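Uncharacterized protein HtdX (Mycobacterium tuberculosis, PDB 4OOB) catalyses the reversible hydration of trans-2-enoyl-CoA to (3R)-3-hydroxyacyl-CoA, with a preference for C8 to C12 acyl chains. Local coordinates at residues 64-69 and 182-187; 104-109 and 122-127; 149-154 and 230-235. All coordinates share one frame; numbering follows the deposited sequence.

Contact 1 of 3, residues 64-69 and 182-187; sequences AAMGAI and KLFGFP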
loop_
_atom_site.group_PDB
_atom_site.type_symbol
_atom_site.label_atom_id
_atom_site.label_comp_id
_atom_site.label_asym_id
_atom_site.label_seq_id
_atom_site.Cartn_x
_atom_site.Cartn_y
_atom_site.Cartn_z
ATOM N N ALA A 64 -10.565 0.811 -4.324
ATOM C CA ALA A 64 -10.010 -0.234 -5.160
ATOM C C ALA A 64 -11.238 -1.029 -5.535
ATOM O O ALA A 64 -12.235 -1.012 -4.817
ATOM C CB ALA A 64 -8.997 -1.076 -4.395
ATOM N N ALA A 65 -11.193 -1.683 -6.688
ATOM C CA ALA A 65 -12.347 -2.497 -7.128
ATOM C C ALA A 65 -12.606 -3.473 -6.013
ATOM O O ALA A 65 -11.653 -3.956 -5.302
ATOM C CB ALA A 65 -12.079 -3.240 -8.449
ATOM N N MET A 66 -13.884 -3.771 -5.846
ATOM C CA MET A 66 -14.319 -4.527 -4.707
ATOM C C MET A 66 -13.655 -5.876 -4.812
ATOM O O MET A 66 -13.587 -6.491 -5.864
ATOM C CB MET A 66 -15.843 -4.623 -4.686
ATOM C CG MET A 66 -16.411 -4.871 -3.295
ATOM S SD MET A 66 -18.210 -4.957 -3.335
ATOM C CE MET A 66 -18.756 -3.468 -4.132
ATOM N N GLY A 67 -13.078 -6.330 -3.738
ATOM C CA GLY A 67 -12.448 -7.616 -3.796
ATOM C C GLY A 67 -11.019 -7.689 -4.345
ATOM O O GLY A 67 -10.320 -8.670 -3.953
ATOM N N ALA A 68 -10.613 -6.714 -5.236
ATOM C CA ALA A 68 -9.212 -6.528 -5.679
ATOM C C ALA A 68 -8.261 -6.785 -4.546
ATOM O O ALA A 68 -8.548 -6.475 -3.397
ATOM C CB ALA A 68 -8.957 -5.125 -6.141
ATOM N N ILE A 69 -7.106 -7.300 -4.882
ATOM C CA ILE A 69 -6.127 -7.635 -3.867
ATOM C C ILE A 69 -4.845 -6.952 -4.293
ATOM O O ILE A 69 -4.419 -7.119 -5.422
ATOM C CB ILE A 69 -5.927 -9.156 -3.802
ATOM C CG1 ILE A 69 -7.260 -9.848 -3.464
ATOM C CG2 ILE A 69 -4.798 -9.520 -2.811
ATOM C CD1 ILE A 69 -7.178 -11.394 -3.502
ATOM N N LYS A 182 -16.942 -11.349 2.396
ATOM C CA LYS A 182 -17.369 -12.714 2.182
ATOM C C LYS A 182 -17.689 -12.972 0.703
ATOM O O LYS A 182 -17.338 -13.998 0.185
ATOM C CB LYS A 182 -18.585 -13.024 3.038
ATOM C CG LYS A 182 -18.804 -14.500 3.226
ATOM C CD LYS A 182 -18.209 -14.976 4.544
ATOM C CE LYS A 182 -17.541 -16.344 4.408
ATOM N NZ LYS A 182 -18.527 -17.336 3.909
ATOM N N LEU A 183 -18.320 -12.022 0.027
ATOM C CA LEU A 183 -18.613 -12.123 -1.403
ATOM C C LEU A 183 -17.364 -12.297 -2.252
ATOM O O LEU A 183 -17.450 -12.764 -3.368
ATOM C CB LEU A 183 -19.310 -10.843 -1.873
ATOM C CG LEU A 183 -20.822 -10.823 -1.905
ATOM C CD1 LEU A 183 -21.397 -11.500 -0.688
ATOM C CD2 LEU A 183 -21.361 -9.415 -2.072
ATOM N N PHE A 184 -16.212 -11.866 -1.731
ATOM C CA PHE A 184 -14.973 -11.951 -2.457
ATOM C C PHE A 184 -13.958 -12.919 -1.856
ATOM O O PHE A 184 -12.765 -12.824 -2.128
ATOM C CB PHE A 184 -14.410 -10.540 -2.736
ATOM C CG PHE A 184 -15.171 -9.831 -3.846
ATOM C CD1 PHE A 184 -14.908 -10.139 -5.188
ATOM C CD2 PHE A 184 -16.231 -8.977 -3.555
ATOM C CE1 PHE A 184 -15.619 -9.543 -6.201
ATOM C CE2 PHE A 184 -16.957 -8.375 -4.576
ATOM C CZ PHE A 184 -16.646 -8.644 -5.903
ATOM N N GLY A 185 -14.461 -13.873 -1.080
ATOM C CA GLY A 185 -13.668 -15.031 -0.654
ATOM C C GLY A 185 -12.996 -14.889 0.694
ATOM O O GLY A 185 -12.182 -15.698 1.027
ATOM N N PHE A 186 -13.310 -13.854 1.479
ATOM C CA PHE A 186 -12.621 -13.643 2.735
ATOM C C PHE A 186 -13.536 -13.893 3.885
ATOM O O PHE A 186 -14.638 -13.388 3.878
ATOM C CB PHE A 186 -12.157 -12.202 2.831
ATOM C CG PHE A 186 -11.140 -11.845 1.788
ATOM C CD1 PHE A 186 -9.872 -12.385 1.849
ATOM C CD2 PHE A 186 -11.473 -11.023 0.718
ATOM C CE1 PHE A 186 -8.934 -12.069 0.886
ATOM C CE2 PHE A 186 -10.551 -10.703 -0.226
ATOM C CZ PHE A 186 -9.272 -11.231 -0.161
ATOM N N PRO A 187 -13.049 -14.581 4.929
ATOM C CA PRO A 187 -13.954 -14.920 6.038
ATOM C C PRO A 187 -14.249 -13.797 6.996
ATOM O O PRO A 187 -15.171 -13.920 7.767
ATOM C CB PRO A 187 -13.223 -16.057 6.758
ATOM C CG PRO A 187 -11.768 -15.816 6.449
ATOM C CD PRO A 187 -11.749 -15.280 5.035
#
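Gly67 and Phe184 form the centre of this contact through a CH-pi interaction: Gly67 CA lies over one face of the phenyl ring, 4.0 Å from its centroid. Gly67 CA comes closest to the CG end of the ring, 3.5 Å from Phe184 CG. The carbonyl of Met66 reaches the same ring nearer its far rim, Met66 O being 3.7 Å from Phe184 CE1. Backbone, rather than side chain, therefore carpets this part of the ring. Gly67 sits at positive phi in the type II turn from Ala65 to Ala68, closed by Ala68 N to Ala65 O, and its bare CA lets the ring come close.

A Met-aromatic contact is added by Met66, whose side chain crosses Phe184 at about a right angle. Met66 CG, anti to the backbone N (chi1 -156°), lies 3.8 Å from Phe184 CE2; Met66 SD is as near to that carbon and approaches the ring obliquely.

Apolar contact continues at Phe186, where Ile69 CD1 touches the ring edge at CZ, 3.9 Å away.

No hydrogen bond spans the two segments. Residues 182-187 close helix 178-183 with a Schellman motif, Gly185 at its C-prime position, with Phe184 and Phe186 immediately before and after Gly185 in the chain. They meet the loop that leads from helix 43-57 into strand 69-77, and Phe184 also touches Gln128 at the end of strand 116-128.

Contact 2 of 3, residues 104-109 and 122-127; sequences LVDLVT and VTTFLH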
loop_
_atom_site.group_PDB
_atom_site.type_symbol
_atom_site.label_atom_id
_atom_site.label_comp_id
_atom_site.label_asym_id
_atom_site.label_seq_id
_atom_site.Cartn_x
_atom_site.Cartn_y
_atom_site.Cartn_z
ATOM N N LEU A 104 -3.691 -9.455 -13.150
ATOM C CA LEU A 104 -2.847 -8.471 -12.548
ATOM C C LEU A 104 -2.723 -7.349 -13.559
ATOM O O LEU A 104 -2.599 -7.601 -14.766
ATOM C CB LEU A 104 -1.428 -9.021 -12.236
ATOM C CG LEU A 104 -1.326 -10.275 -11.375
ATOM C CD1 LEU A 104 0.038 -10.955 -11.533
ATOM C CD2 LEU A 104 -1.529 -9.921 -9.897
ATOM N N VAL A 105 -2.687 -6.131 -13.035
ATOM C CA VAL A 105 -2.345 -4.957 -13.819
ATOM C C VAL A 105 -1.434 -4.056 -13.005
ATOM O O VAL A 105 -1.576 -3.959 -11.783
ATOM C CB VAL A 105 -3.597 -4.176 -14.213
ATOM C CG1 VAL A 105 -4.360 -3.714 -12.960
ATOM C CG2 VAL A 105 -3.206 -2.997 -15.074
ATOM N N ASP A 106 -0.530 -3.369 -13.676
ATOM C CA ASP A 106 0.328 -2.422 -13.029
ATOM C C ASP A 106 -0.191 -1.008 -13.200
ATOM O O ASP A 106 -0.538 -0.582 -14.302
ATOM C CB ASP A 106 1.729 -2.486 -13.613
ATOM C CG ASP A 106 2.508 -3.747 -13.241
ATOM O OD1 ASP A 106 2.169 -4.533 -12.305
ATOM O OD2 ASP A 106 3.508 -3.940 -13.945
ATOM N N LEU A 107 -0.204 -0.260 -12.092
ATOM C CA LEU A 107 -0.629 1.165 -12.082
ATOM C C LEU A 107 0.567 2.001 -11.710
ATOM O O LEU A 107 1.083 1.864 -10.624
ATOM C CB LEU A 107 -1.728 1.364 -11.061
ATOM C CG LEU A 107 -3.184 1.082 -11.454
ATOM C CD1 LEU A 107 -3.332 0.437 -12.791
ATOM C CD2 LEU A 107 -3.925 0.284 -10.401
ATOM N N VAL A 108 1.050 2.805 -12.658
ATOM C CA VAL A 108 2.383 3.394 -12.562
ATOM C C VAL A 108 2.117 4.882 -12.385
ATOM O O VAL A 108 1.443 5.504 -13.219
ATOM C CB VAL A 108 3.191 3.050 -13.835
ATOM C CG1 VAL A 108 4.562 3.679 -13.848
ATOM C CG2 VAL A 108 3.317 1.527 -13.993
ATOM N N THR A 109 2.572 5.426 -11.260
ATOM C CA THR A 109 2.307 6.806 -10.912
ATOM C C THR A 109 3.613 7.620 -10.747
ATOM O O THR A 109 4.583 7.181 -10.082
ATOM C CB THR A 109 1.436 6.887 -9.643
ATOM O OG1 THR A 109 0.192 6.265 -9.909
ATOM C CG2 THR A 109 1.114 8.289 -9.251
ATOM N N VAL A 122 4.978 1.850 -8.654
ATOM C CA VAL A 122 4.374 0.728 -9.347
ATOM C C VAL A 122 3.568 -0.091 -8.302
ATOM O O VAL A 122 4.093 -0.618 -7.304
ATOM C CB VAL A 122 5.387 -0.174 -10.063
ATOM C CG1 VAL A 122 4.663 -1.146 -10.998
ATOM C CG2 VAL A 122 6.432 0.644 -10.880
ATOM N N THR A 123 2.265 -0.108 -8.537
ATOM C CA THR A 123 1.324 -0.751 -7.708
ATOM C C THR A 123 0.739 -1.831 -8.597
ATOM O O THR A 123 0.289 -1.550 -9.715
ATOM C CB THR A 123 0.166 0.210 -7.363
ATOM O OG1 THR A 123 0.645 1.238 -6.485
ATOM C CG2 THR A 123 -1.050 -0.558 -6.752
ATOM N N THR A 124 0.673 -3.031 -8.075
ATOM C CA THR A 124 0.093 -4.096 -8.794
ATOM C C THR A 124 -1.102 -4.574 -8.010
ATOM O O THR A 124 -0.986 -4.986 -6.862
ATOM C CB THR A 124 1.157 -5.195 -8.973
ATOM O OG1 THR A 124 2.195 -4.655 -9.780
ATOM C CG2 THR A 124 0.632 -6.371 -9.677
ATOM N N PHE A 125 -2.249 -4.504 -8.657
ATOM C CA PHE A 125 -3.480 -5.079 -8.156
ATOM C C PHE A 125 -3.852 -6.352 -8.934
ATOM O O PHE A 125 -3.624 -6.451 -10.153
ATOM C CB PHE A 125 -4.620 -4.047 -8.229
ATOM C CG PHE A 125 -4.686 -3.146 -7.044
ATOM C CD1 PHE A 125 -5.073 -3.636 -5.813
ATOM C CD2 PHE A 125 -4.400 -1.806 -7.154
ATOM C CE1 PHE A 125 -5.156 -2.799 -4.706
ATOM C CE2 PHE A 125 -4.452 -0.978 -6.046
ATOM C CZ PHE A 125 -4.806 -1.475 -4.821
ATOM N N LEU A 126 -4.345 -7.332 -8.179
ATOM C CA LEU A 126 -4.971 -8.567 -8.683
ATOM C C LEU A 126 -6.485 -8.359 -8.630
ATOM O O LEU A 126 -7.081 -8.130 -7.539
ATOM C CB LEU A 126 -4.599 -9.800 -7.825
ATOM C CG LEU A 126 -5.231 -11.156 -8.240
ATOM C CD1 LEU A 126 -4.632 -11.699 -9.525
ATOM C CD2 LEU A 126 -5.105 -12.192 -7.157
ATOM N N HIS A 127 -7.086 -8.344 -9.811
ATOM C CA HIS A 127 -8.526 -8.317 -9.931
ATOM C C HIS A 127 -9.060 -9.723 -10.073
ATOM O O HIS A 127 -8.913 -10.362 -11.109
ATOM C CB HIS A 127 -8.911 -7.457 -11.105
ATOM C CG HIS A 127 -8.498 -6.028 -10.931
ATOM N ND1 HIS A 127 -9.088 -5.194 -10.002
ATOM C CD2 HIS A 127 -7.561 -5.286 -11.559
ATOM C CE1 HIS A 127 -8.535 -4.001 -10.070
ATOM N NE2 HIS A 127 -7.602 -4.031 -10.999
#
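Thr124 OG1 donates a short hydrogen bond to Asp106 OD1, 2.5 Å away, across a non-hydrogen-bonded pair of an antiparallel beta hairpin, strands 102-113 and 116-128 of the hotdog-fold sheet. The two side chains lie side by side and point the same way, and the hydroxyl meets the carboxylate from above its plane, 39° out of it. Thr124 OG1, anti to its own carbonyl carbon (chi1 -64°), is thereby placed beside Asp106 OD1.

On the same face, Leu104 CD2 packs on Leu126 CD1 at 3.6 Å, and Val122 CG1 lies beside the Asp106 carboxylate. The other face is mostly apolar: Leu107 CD2 touches the Phe125 ring at its edge, in plane, 3.9 Å from Phe125 CD2, while Val105 CG1 meets the edge of the His127 imidazole.

Between the two faces, Val105 pairs with Phe125 and Leu107 with Thr123 through two backbone hydrogen bonds each. CA-H...O contacts from Leu104, Asp106 and Thr124 fill the gaps between them.

Farther out, Arg97 forms a salt bridge with Asp106 OD1 and Asn95 binds OD2, so this buried carboxylate has partners on both oxygens, which probably stabilises its negative charge. Helix 43-57 covers the Leu107 and Phe125 face through Val52 and Phe49. The straightest backbone bond, Leu107 N to Thr123 O, is 2.7 Å long with 169° at the hydrogen.

Contact 3 of 3, residues 149-154 and 230-235; sequences PPAAVL and LYVAEG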
loop_
_atom_site.group_PDB
_atom_site.type_symbol
_atom_site.label_atom_id
_atom_site.label_comp_id
_atom_site.label_asym_id
_atom_site.label_seq_id
_atom_site.Cartn_x
_atom_site.Cartn_y
_atom_site.Cartn_z
ATOM N N PRO A 149 11.002 -14.218 18.825
ATOM C CA PRO A 149 10.383 -12.966 19.243
ATOM C C PRO A 149 10.649 -11.834 18.254
ATOM O O PRO A 149 11.779 -11.657 17.801
ATOM C CB PRO A 149 11.054 -12.658 20.602
ATOM C CG PRO A 149 11.866 -13.869 20.922
ATOM C CD PRO A 149 12.237 -14.456 19.596
ATOM N N PRO A 150 9.618 -11.046 17.941
ATOM C CA PRO A 150 9.696 -9.968 16.947
ATOM C C PRO A 150 10.175 -8.652 17.509
ATOM O O PRO A 150 10.161 -8.474 18.720
ATOM C CB PRO A 150 8.248 -9.829 16.514
ATOM C CG PRO A 150 7.503 -10.076 17.766
ATOM C CD PRO A 150 8.227 -11.239 18.403
ATOM N N ALA A 151 10.595 -7.744 16.632
ATOM C CA ALA A 151 10.989 -6.391 16.995
ATOM C C ALA A 151 9.807 -5.550 17.457
ATOM O O ALA A 151 9.957 -4.654 18.266
ATOM C CB ALA A 151 11.626 -5.711 15.783
ATOM N N ALA A 152 8.633 -5.802 16.883
ATOM C CA ALA A 152 7.432 -5.099 17.282
ATOM C C ALA A 152 6.237 -5.932 16.912
ATOM O O ALA A 152 6.337 -6.930 16.174
ATOM C CB ALA A 152 7.347 -3.749 16.617
ATOM N N VAL A 153 5.126 -5.561 17.503
ATOM C CA VAL A 153 3.862 -6.229 17.287
ATOM C C VAL A 153 2.819 -5.218 16.864
ATOM O O VAL A 153 2.534 -4.259 17.571
ATOM C CB VAL A 153 3.388 -6.912 18.561
ATOM C CG1 VAL A 153 2.029 -7.558 18.330
ATOM C CG2 VAL A 153 4.429 -7.925 19.039
ATOM N N LEU A 154 2.265 -5.436 15.683
ATOM C CA LEU A 154 1.151 -4.626 15.171
ATOM C C LEU A 154 -0.152 -5.245 15.620
ATOM O O LEU A 154 -0.320 -6.446 15.435
ATOM C CB LEU A 154 1.227 -4.614 13.639
ATOM C CG LEU A 154 1.880 -3.372 13.070
ATOM C CD1 LEU A 154 3.103 -2.934 13.821
ATOM C CD2 LEU A 154 2.215 -3.556 11.620
ATOM N N LEU A 230 6.299 -8.213 13.806
ATOM C CA LEU A 230 7.136 -7.559 12.793
ATOM C C LEU A 230 8.637 -7.804 13.067
ATOM O O LEU A 230 9.149 -7.500 14.135
ATOM C CB LEU A 230 6.858 -6.046 12.701
ATOM C CG LEU A 230 7.841 -5.279 11.783
ATOM C CD1 LEU A 230 7.581 -5.595 10.332
ATOM C CD2 LEU A 230 7.761 -3.781 12.018
ATOM N N TYR A 231 9.315 -8.327 12.058
ATOM C CA TYR A 231 10.756 -8.557 12.059
ATOM C C TYR A 231 11.486 -7.563 11.150
ATOM O O TYR A 231 11.102 -7.320 9.985
ATOM C CB TYR A 231 11.039 -9.964 11.584
ATOM C CG TYR A 231 10.374 -10.951 12.496
ATOM C CD1 TYR A 231 11.066 -11.506 13.562
ATOM C CD2 TYR A 231 9.051 -11.289 12.327
ATOM C CE1 TYR A 231 10.455 -12.380 14.416
ATOM C CE2 TYR A 231 8.430 -12.182 13.169
ATOM C CZ TYR A 231 9.146 -12.708 14.207
ATOM O OH TYR A 231 8.549 -13.587 15.031
ATOM N N VAL A 232 12.540 -7.009 11.703
ATOM C CA VAL A 232 13.342 -5.979 11.069
ATOM C C VAL A 232 14.838 -6.307 11.219
ATOM O O VAL A 232 15.332 -6.438 12.319
ATOM C CB VAL A 232 13.096 -4.616 11.723
ATOM C CG1 VAL A 232 13.898 -3.540 11.012
ATOM C CG2 VAL A 232 11.610 -4.278 11.671
ATOM N N ALA A 233 15.524 -6.453 10.091
ATOM C CA ALA A 233 16.967 -6.649 10.056
ATOM C C ALA A 233 17.491 -5.398 9.433
ATOM O O ALA A 233 17.084 -5.045 8.314
ATOM C CB ALA A 233 17.332 -7.867 9.216
ATOM N N GLU A 234 18.346 -4.700 10.179
ATOM C CA GLU A 234 18.996 -3.491 9.693
ATOM C C GLU A 234 20.344 -3.860 9.152
ATOM O O GLU A 234 21.000 -4.745 9.682
ATOM C CB GLU A 234 19.183 -2.468 10.791
ATOM C CG GLU A 234 19.907 -1.239 10.283
ATOM C CD GLU A 234 19.552 0.002 11.060
ATOM O OE1 GLU A 234 18.344 0.175 11.399
ATOM O OE2 GLU A 234 20.483 0.806 11.310
ATOM N N GLY A 235 20.741 -3.182 8.086
ATOM C CA GLY A 235 21.965 -3.500 7.380
ATOM C C GLY A 235 22.576 -2.238 6.828
ATOM O O GLY A 235 22.031 -1.147 6.999
#
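The phenol ring of Tyr231 takes Pro150 on one face: Pro150 CB stands 3.8 Å above the ring plane, displaced toward the rim, in a CH-pi contact whose direction is 20° off the ring normal. Pro150 CA lies over the same face, 3.6 Å from Tyr231 CE1. The carbonyl of Pro149 comes to that ring carbon too, but obliquely. Proline and tyrosine side chains cross at a slant. Tyr231 CB points away from the 149-154 segment; CG is anti to the carbonyl carbon (chi1 -60°), and the ring returns to the proline. Its hydroxyl is hydrogen-bonded to Pro148 O, just before the segment, which ties the far end of the ring to the chain that packs on it.

Beside the ring, the backbones are joined at Leu230. Leu230 N donates to Ala152 O at 2.7 Å, nearly straight at the hydrogen (169°). In return Leu230 O accepts two N-H groups: Ala152 N at 3.3 Å, in the carbonyl plane on a lone pair, and Ala151 N at 2.9 Å, a weak bond because it is strongly bent. Pro150 CB also lies 3.4 Å from Leu230 O, and Ala151 CB rests loosely against Val232 CG2. The Leu230 side chain turns into the protein, reaching Leu243 of strand 238-244 and Val200.

Two residues, Ala151 and Ala152, thus face the single residue Leu230: a classic beta bulge, placed where strand 152-156 begins to pair with strand 226-234 at the border of the hotdog-fold sheet.

Contacts 2 and 3 join neighbouring strands of one antiparallel sheet, but on opposite sides of the chain's centre, with centres 28 Å apart. Contact 2 is buried and regular, and includes a buried carboxylate held by polar partners; contact 3 is at the surface, on an outermost strand, with proline against tyrosine and irregular pairing. Contact 1, partly buried, has no hydrogen bond between its segments and relies on phenylalanine rings to bring a helix end to a loop. It touches contact 2 directly: Ile69 O and Leu126 N, 2.8 Å apart, probably form a hydrogen bond, continuing the sheet into strand 69-77. Contact 3 stays about 17 Å from contact 1 at the nearest atoms.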